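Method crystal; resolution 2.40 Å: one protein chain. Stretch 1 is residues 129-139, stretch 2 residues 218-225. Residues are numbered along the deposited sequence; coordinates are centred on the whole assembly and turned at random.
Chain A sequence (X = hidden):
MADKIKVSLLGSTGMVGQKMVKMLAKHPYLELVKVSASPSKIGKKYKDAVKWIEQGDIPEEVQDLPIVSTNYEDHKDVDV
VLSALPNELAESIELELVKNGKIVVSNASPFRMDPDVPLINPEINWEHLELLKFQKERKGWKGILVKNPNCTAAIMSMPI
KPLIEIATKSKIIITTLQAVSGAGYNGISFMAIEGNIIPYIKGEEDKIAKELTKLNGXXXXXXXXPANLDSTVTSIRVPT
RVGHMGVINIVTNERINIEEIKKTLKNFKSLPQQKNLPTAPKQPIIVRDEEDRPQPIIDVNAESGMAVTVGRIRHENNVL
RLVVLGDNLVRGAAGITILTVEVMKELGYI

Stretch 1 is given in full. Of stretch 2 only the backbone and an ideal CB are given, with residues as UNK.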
ATOM      1  N   LEU A 129      -3.086  42.360  -0.363  1.00 27.11           N
ATOM      2  CA  LEU A 129      -4.291  42.646   0.422  1.00 28.31           C
ATOM      3  C   LEU A 129      -4.788  44.080   0.212  1.00 28.74           C
ATOM      4  O   LEU A 129      -5.933  44.407   0.524  1.00 29.06           O
ATOM      5  CB  LEU A 129      -4.028  42.405   1.914  1.00 25.36           C
ATOM      6  CG  LEU A 129      -4.013  40.938   2.353  1.00 25.06           C
ATOM      7  CD1 LEU A 129      -3.515  40.813   3.788  1.00 23.22           C
ATOM      8  CD2 LEU A 129      -5.415  40.364   2.213  1.00 22.49           C
ATOM      9  N   GLU A 130      -3.920  44.932  -0.318  1.00 29.79           N
ATOM     10  CA  GLU A 130      -4.290  46.315  -0.572  1.00 32.30           C
ATOM     11  C   GLU A 130      -5.477  46.382  -1.524  1.00 31.60           C
ATOM     12  O   GLU A 130      -6.169  47.400  -1.589  1.00 32.66           O
ATOM     13  CB  GLU A 130      -3.112  47.088  -1.165  1.00 34.31           C
ATOM     14  CG  GLU A 130      -1.902  47.160  -0.258  1.00 39.30           C
ATOM     15  CD  GLU A 130      -1.175  48.483  -0.382  1.00 43.66           C
ATOM     16  OE1 GLU A 130      -1.800  49.522  -0.078  1.00 46.52           O
ATOM     17  OE2 GLU A 130       0.011  48.490  -0.784  1.00 44.47           O
ATOM     18  N   LEU A 131      -5.708  45.300  -2.264  1.00 29.88           N
ATOM     19  CA  LEU A 131      -6.827  45.254  -3.198  1.00 29.40           C
ATOM     20  C   LEU A 131      -8.121  45.448  -2.442  1.00 28.04           C
ATOM     21  O   LEU A 131      -9.120  45.874  -3.015  1.00 28.53           O
ATOM     22  CB  LEU A 131      -6.894  43.910  -3.928  1.00 30.77           C
ATOM     23  CG  LEU A 131      -6.025  43.672  -5.161  1.00 34.16           C
ATOM     24  CD1 LEU A 131      -6.323  42.278  -5.719  1.00 34.31           C
ATOM     25  CD2 LEU A 131      -6.308  44.734  -6.219  1.00 33.03           C
ATOM     26  N   LEU A 132      -8.102  45.130  -1.151  1.00 26.10           N
ATOM     27  CA  LEU A 132      -9.296  45.253  -0.330  1.00 26.54           C
ATOM     28  C   LEU A 132      -9.788  46.689  -0.200  1.00 27.23           C
ATOM     29  O   LEU A 132     -10.960  46.921   0.085  1.00 27.10           O
ATOM     30  CB  LEU A 132      -9.041  44.659   1.061  1.00 24.85           C
ATOM     31  CG  LEU A 132      -8.878  43.137   1.107  1.00 23.44           C
ATOM     32  CD1 LEU A 132      -8.631  42.674   2.546  1.00 22.24           C
ATOM     33  CD2 LEU A 132     -10.121  42.479   0.533  1.00 21.01           C
ATOM     34  N   LYS A 133      -8.894  47.646  -0.420  1.00 29.10           N
ATOM     35  CA  LYS A 133      -9.239  49.063  -0.312  1.00 32.21           C
ATOM     36  C   LYS A 133     -10.223  49.553  -1.369  1.00 31.04           C
ATOM     37  O   LYS A 133     -10.856  50.584  -1.189  1.00 30.87           O
ATOM     38  CB  LYS A 133      -7.974  49.921  -0.392  1.00 34.74           C
ATOM     39  CG  LYS A 133      -7.066  49.827   0.827  1.00 40.51           C
ATOM     40  CD  LYS A 133      -5.766  50.602   0.618  1.00 44.21           C
ATOM     41  CE  LYS A 133      -6.028  52.068   0.276  1.00 48.55           C
ATOM     42  NZ  LYS A 133      -4.768  52.855   0.095  1.00 50.52           N
ATOM     43  N   PHE A 134     -10.367  48.805  -2.457  1.00 31.39           N
ATOM     44  CA  PHE A 134     -11.245  49.215  -3.546  1.00 31.10           C
ATOM     45  C   PHE A 134     -12.261  48.155  -3.936  1.00 30.13           C
ATOM     46  O   PHE A 134     -13.083  48.369  -4.833  1.00 30.17           O
ATOM     47  CB  PHE A 134     -10.381  49.561  -4.760  1.00 33.83           C
ATOM     48  CG  PHE A 134      -9.195  50.421  -4.426  1.00 35.53           C
ATOM     49  CD1 PHE A 134      -9.326  51.805  -4.318  1.00 35.91           C
ATOM     50  CD2 PHE A 134      -7.951  49.842  -4.176  1.00 36.72           C
ATOM     51  CE1 PHE A 134      -8.237  52.602  -3.969  1.00 34.61           C
ATOM     52  CE2 PHE A 134      -6.851  50.631  -3.822  1.00 36.95           C
ATOM     53  CZ  PHE A 134      -6.999  52.017  -3.719  1.00 36.43           C
ATOM     54  N   GLN A 135     -12.208  47.015  -3.259  1.00 28.30           N
ATOM     55  CA  GLN A 135     -13.110  45.912  -3.559  1.00 26.84           C
ATOM     56  C   GLN A 135     -14.593  46.257  -3.419  1.00 26.85           C
ATOM     57  O   GLN A 135     -15.372  46.046  -4.345  1.00 27.05           O
ATOM     58  CB  GLN A 135     -12.764  44.704  -2.681  1.00 23.63           C
ATOM     59  CG  GLN A 135     -13.667  43.504  -2.892  1.00 22.41           C
ATOM     60  CD  GLN A 135     -13.191  42.277  -2.134  1.00 24.44           C
ATOM     61  OE1 GLN A 135     -12.178  41.673  -2.483  1.00 25.56           O
ATOM     62  NE2 GLN A 135     -13.920  41.904  -1.088  1.00 23.98           N
ATOM     63  N   LYS A 136     -14.987  46.784  -2.265  1.00 28.08           N
ATOM     64  CA  LYS A 136     -16.385  47.130  -2.043  1.00 29.80           C
ATOM     65  C   LYS A 136     -16.943  47.999  -3.165  1.00 29.69           C
ATOM     66  O   LYS A 136     -18.013  47.718  -3.706  1.00 29.82           O
ATOM     67  CB  LYS A 136     -16.554  47.844  -0.697  1.00 29.44           C
ATOM     68  CG  LYS A 136     -16.410  46.932   0.514  1.00 29.56           C
ATOM     69  CD  LYS A 136     -16.724  47.684   1.799  1.00 29.73           C
ATOM     70  CE  LYS A 136     -16.507  46.811   3.014  1.00 33.13           C
ATOM     71  NZ  LYS A 136     -16.798  47.535   4.281  1.00 35.47           N
ATOM     72  N   GLU A 137     -16.209  49.046  -3.519  1.00 30.55           N
ATOM     73  CA  GLU A 137     -16.629  49.958  -4.577  1.00 31.87           C
ATOM     74  C   GLU A 137     -16.614  49.286  -5.951  1.00 31.08           C
ATOM     75  O   GLU A 137     -17.497  49.533  -6.771  1.00 29.35           O
ATOM     76  CB  GLU A 137     -15.715  51.182  -4.591  1.00 34.93           C
ATOM     77  CG  GLU A 137     -16.032  52.201  -5.663  1.00 41.35           C
ATOM     78  CD  GLU A 137     -14.952  53.265  -5.779  1.00 45.78           C
ATOM     79  OE1 GLU A 137     -14.592  53.863  -4.744  1.00 48.40           O
ATOM     80  OE2 GLU A 137     -14.461  53.503  -6.907  1.00 50.25           O
ATOM     81  N   ARG A 138     -15.615  48.438  -6.199  1.00 29.73           N
ATOM     82  CA  ARG A 138     -15.505  47.750  -7.481  1.00 30.59           C
ATOM     83  C   ARG A 138     -16.561  46.676  -7.720  1.00 31.97           C
ATOM     84  O   ARG A 138     -17.113  46.592  -8.814  1.00 31.92           O
ATOM     85  CB  ARG A 138     -14.120  47.124  -7.638  1.00 30.28           C
ATOM     86  CG  ARG A 138     -13.023  48.120  -7.928  1.00 30.04           C
ATOM     87  CD  ARG A 138     -11.654  47.480  -7.815  1.00 27.17           C
ATOM     88  NE  ARG A 138     -10.595  48.442  -8.086  1.00 27.76           N
ATOM     89  CZ  ARG A 138      -9.294  48.166  -8.055  1.00 28.38           C
ATOM     90  NH1 ARG A 138      -8.869  46.937  -7.762  1.00 29.51           N
ATOM     91  NH2 ARG A 138      -8.416  49.122  -8.315  1.00 24.21           N
ATOM     92  N   LYS A 139     -16.839  45.852  -6.712  1.00 33.44           N
ATOM     93  CA  LYS A 139     -17.833  44.785  -6.863  1.00 34.40           C
ATOM     94  C   LYS A 139     -19.204  45.241  -6.388  1.00 34.95           C
ATOM     95  O   LYS A 139     -20.217  44.610  -6.689  1.00 34.90           O
ATOM     96  CB  LYS A 139     -17.430  43.541  -6.059  1.00 33.44           C
ATOM     97  CG  LYS A 139     -16.033  43.018  -6.332  1.00 34.13           C
ATOM     98  CD  LYS A 139     -15.870  42.505  -7.755  1.00 34.10           C
ATOM     99  CE  LYS A 139     -16.623  41.209  -7.974  1.00 33.79           C
ATOM    100  NZ  LYS A 139     -16.338  40.635  -9.316  1.00 33.43           N
ATOM    101  N   UNK A 218       2.654  41.467  -9.136  1.00 28.43           N
ATOM    102  CA  UNK A 218       3.065  42.677  -8.445  1.00 30.84           C
ATOM    103  C   UNK A 218       1.911  43.658  -8.350  1.00 31.10           C
ATOM    104  O   UNK A 218       1.154  43.831  -9.303  1.00 29.67           O
ATOM    105  CB  UNK A 218       4.256  43.324  -9.156  1.00 30.84           C
ATOM    106  N   UNK A 219       1.781  44.294  -7.192  1.00 33.17           N
ATOM    107  CA  UNK A 219       0.728  45.276  -6.961  1.00 34.26           C
ATOM    108  C   UNK A 219       1.176  46.633  -7.479  1.00 35.98           C
ATOM    109  O   UNK A 219       2.219  47.134  -7.070  1.00 36.13           O
ATOM    110  CB  UNK A 219       0.370  45.357  -5.476  1.00 34.26           C
ATOM    111  N   UNK A 220       0.386  47.226  -8.372  1.00 38.74           N
ATOM    112  CA  UNK A 220       0.704  48.534  -8.944  1.00 41.33           C
ATOM    113  C   UNK A 220      -0.577  49.284  -9.275  1.00 41.54           C
ATOM    114  O   UNK A 220      -1.391  48.809 -10.066  1.00 42.28           O
ATOM    115  CB  UNK A 220       1.572  48.384 -10.195  1.00 41.33           C
ATOM    116  N   UNK A 221      -0.747  50.463  -8.688  1.00 41.71           N
ATOM    117  CA  UNK A 221      -1.941  51.267  -8.930  1.00 43.23           C
ATOM    118  C   UNK A 221      -3.217  50.533  -8.547  1.00 42.33           C
ATOM    119  O   UNK A 221      -4.131  50.387  -9.363  1.00 42.75           O
ATOM    120  CB  UNK A 221      -2.006  51.679 -10.402  1.00 43.23           C
ATOM    121  N   UNK A 222      -3.269  50.052  -7.312  1.00 40.06           N
ATOM    122  CA  UNK A 222      -4.458  49.377  -6.821  1.00 38.05           C
ATOM    123  C   UNK A 222      -4.856  48.128  -7.594  1.00 34.70           C
ATOM    124  O   UNK A 222      -6.010  47.712  -7.544  1.00 33.44           O
ATOM    125  CB  UNK A 222      -5.630  50.361  -6.834  1.00 38.05           C
ATOM    126  N   UNK A 223      -3.921  47.536  -8.324  1.00 32.59           N
ATOM    127  CA  UNK A 223      -4.229  46.312  -9.059  1.00 31.55           C
ATOM    128  C   UNK A 223      -3.018  45.390  -9.117  1.00 30.56           C
ATOM    129  O   UNK A 223      -1.883  45.803  -8.867  1.00 29.82           O
ATOM    130  CB  UNK A 223      -4.705  46.644 -10.475  1.00 31.55           C
ATOM    131  N   UNK A 224      -3.270  44.133  -9.446  1.00 29.04           N
ATOM    132  CA  UNK A 224      -2.204  43.156  -9.527  1.00 27.56           C
ATOM    133  C   UNK A 224      -1.748  42.897 -10.948  1.00 25.61           C
ATOM    134  O   UNK A 224      -2.528  42.456 -11.787  1.00 24.38           O
ATOM    135  CB  UNK A 224      -2.655  41.842  -8.885  1.00 27.56           C
ATOM    136  N   UNK A 225      -0.479  43.178 -11.214  1.00 24.30           N
ATOM    137  CA  UNK A 225       0.086  42.912 -12.524  1.00 23.99           C
ATOM    138  C   UNK A 225       0.587  41.473 -12.484  1.00 23.27           C
ATOM    139  O   UNK A 225       1.557  41.163 -11.792  1.00 23.02           O
ATOM    140  CB  UNK A 225       1.200  43.898 -12.881  1.00 23.99           C
TER

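The backbone of stretch 2 is a tight hairpin: N of 218 bonds to O of 225 and N of 225 to O of 218 (2.9 and 2.6 Å), while N of 220 donates to O of 223 at 2.7 Å. Its turn lies beside the helical stretch 1, and positions 219, 222 and 224 matter most.

Position 218 has extended angles (-120/139) and nothing of stretch 1 within reach of its CB. Stretch 1 sets no demand here, so many residues would serve; the deposited one is Lys218.

At position 219 the CA-to-CB bond points toward stretch 1, but the ideal CB has no neighbour there within 5.5 Å. A side chain must therefore be of some length to make contact. The carboxylate of Glu130 might invite a basic or polar group, while Leu131 favours an aliphatic one. The residue is Leu219, with chi1 t and chi2 p; its CD2 lies 3.3 Å from Glu130 OE2, a packing contact against the acid rather than a polar bond.

Position 220 is out of reach and extended (-149/122), leaving the choice wide; it is Glu220. Position 221 points away, and its phi/psi of 59/54 is left-handed, a conformation that glycine, asparagine and aspartate tolerate best. Asn221 fits that preference.

Position 222 is also left-handed (60/21), again favouring glycine or asparagine. Its CB points toward stretch 1 and sits tightly, 3.3 Å from Phe134 CE2 and 3.4 Å from Arg138 NH2, so a compact side chain is suited and a beta-branched one is doubtful. The backbone itself answers the charge of Arg138: the carbonyl O at 222 lies near the guanidinium plane and accepts from NH1 at 3.0 Å and NH2 at 2.9 Å. Because these bonds use the main chain, they do not dictate the residue. Asn222 satisfies the backbone preference, and its OD1 approaches Phe134 CZ to 3.0 Å, obliquely to the ring.

At position 223 the CB turns away, and the angles (-146/163) are extended, so polar residues are acceptable. Gln223 touches stretch 1 through its backbone, CA lying 3.9 Å from Leu131 CD2.

Position 224 points sideways, with its ideal CB 4.9 Å from Leu131 CD1. An aliphatic chain able to bend toward that methyl would suit, and extended angles (-100/119) welcome beta-branching; leucine, isoleucine or methionine are reasonable. Ile224, chi1 m and chi2 t, brings CD1 to 3.4 Å from Leu131 CD1.

Position 225 is out of reach, and its strand angles suit beta-branched residues; it is Ile225.

Stretch 2, residues 218-225: KLENNQII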
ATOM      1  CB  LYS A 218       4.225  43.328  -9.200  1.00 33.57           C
ATOM      2  CG  LYS A 218       4.868  44.516  -8.505  1.00 36.84           C
ATOM      3  CD  LYS A 218       5.823  45.225  -9.462  1.00 40.81           C
ATOM      4  CE  LYS A 218       6.714  46.238  -8.755  1.00 42.08           C
ATOM      5  NZ  LYS A 218       7.710  45.574  -7.862  1.00 43.71           N
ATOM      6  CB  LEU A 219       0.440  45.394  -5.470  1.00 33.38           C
ATOM      7  CG  LEU A 219      -0.519  46.518  -5.081  1.00 33.62           C
ATOM      8  CD1 LEU A 219      -1.947  46.125  -5.440  1.00 29.79           C
ATOM      9  CD2 LEU A 219      -0.392  46.787  -3.591  1.00 33.31           C
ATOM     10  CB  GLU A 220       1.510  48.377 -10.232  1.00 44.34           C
ATOM     11  CG  GLU A 220       2.746  47.512 -10.120  1.00 49.73           C
ATOM     12  CD  GLU A 220       3.394  47.285 -11.472  1.00 53.36           C
ATOM     13  OE1 GLU A 220       3.779  48.285 -12.118  1.00 55.45           O
ATOM     14  OE2 GLU A 220       3.510  46.110 -11.893  1.00 54.12           O
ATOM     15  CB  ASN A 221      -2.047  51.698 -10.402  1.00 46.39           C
ATOM     16  CG  ASN A 221      -1.022  52.747 -10.786  1.00 49.30           C
ATOM     17  OD1 ASN A 221       0.120  52.429 -11.125  1.00 51.20           O
ATOM     18  ND2 ASN A 221      -1.426  54.009 -10.726  1.00 50.34           N
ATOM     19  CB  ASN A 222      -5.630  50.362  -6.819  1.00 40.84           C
ATOM     20  CG  ASN A 222      -5.204  51.773  -6.442  1.00 45.22           C
ATOM     21  OD1 ASN A 222      -4.520  51.981  -5.435  1.00 46.03           O
ATOM     22  ND2 ASN A 222      -5.611  52.754  -7.250  1.00 47.07           N
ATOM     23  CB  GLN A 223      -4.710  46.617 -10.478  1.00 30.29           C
ATOM     24  CG  GLN A 223      -3.708  47.380 -11.316  1.00 34.60           C
ATOM     25  CD  GLN A 223      -4.111  47.501 -12.775  1.00 34.52           C
ATOM     26  OE1 GLN A 223      -3.528  48.290 -13.515  1.00 38.79           O
ATOM     27  NE2 GLN A 223      -5.099  46.718 -13.196  1.00 32.74           N
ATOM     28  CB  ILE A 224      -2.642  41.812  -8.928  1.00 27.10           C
ATOM     29  CG1 ILE A 224      -2.876  41.971  -7.426  1.00 25.49           C
ATOM     30  CG2 ILE A 224      -1.585  40.749  -9.214  1.00 26.78           C
ATOM     31  CD1 ILE A 224      -3.484  40.754  -6.791  1.00 28.35           C
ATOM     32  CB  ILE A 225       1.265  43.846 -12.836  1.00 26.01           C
ATOM     33  CG1 ILE A 225       0.761  45.280 -12.997  1.00 26.51           C
ATOM     34  CG2 ILE A 225       1.978  43.372 -14.105  1.00 27.44           C
ATOM     35  CD1 ILE A 225      -0.298  45.432 -14.080  1.00 28.31           C
TER
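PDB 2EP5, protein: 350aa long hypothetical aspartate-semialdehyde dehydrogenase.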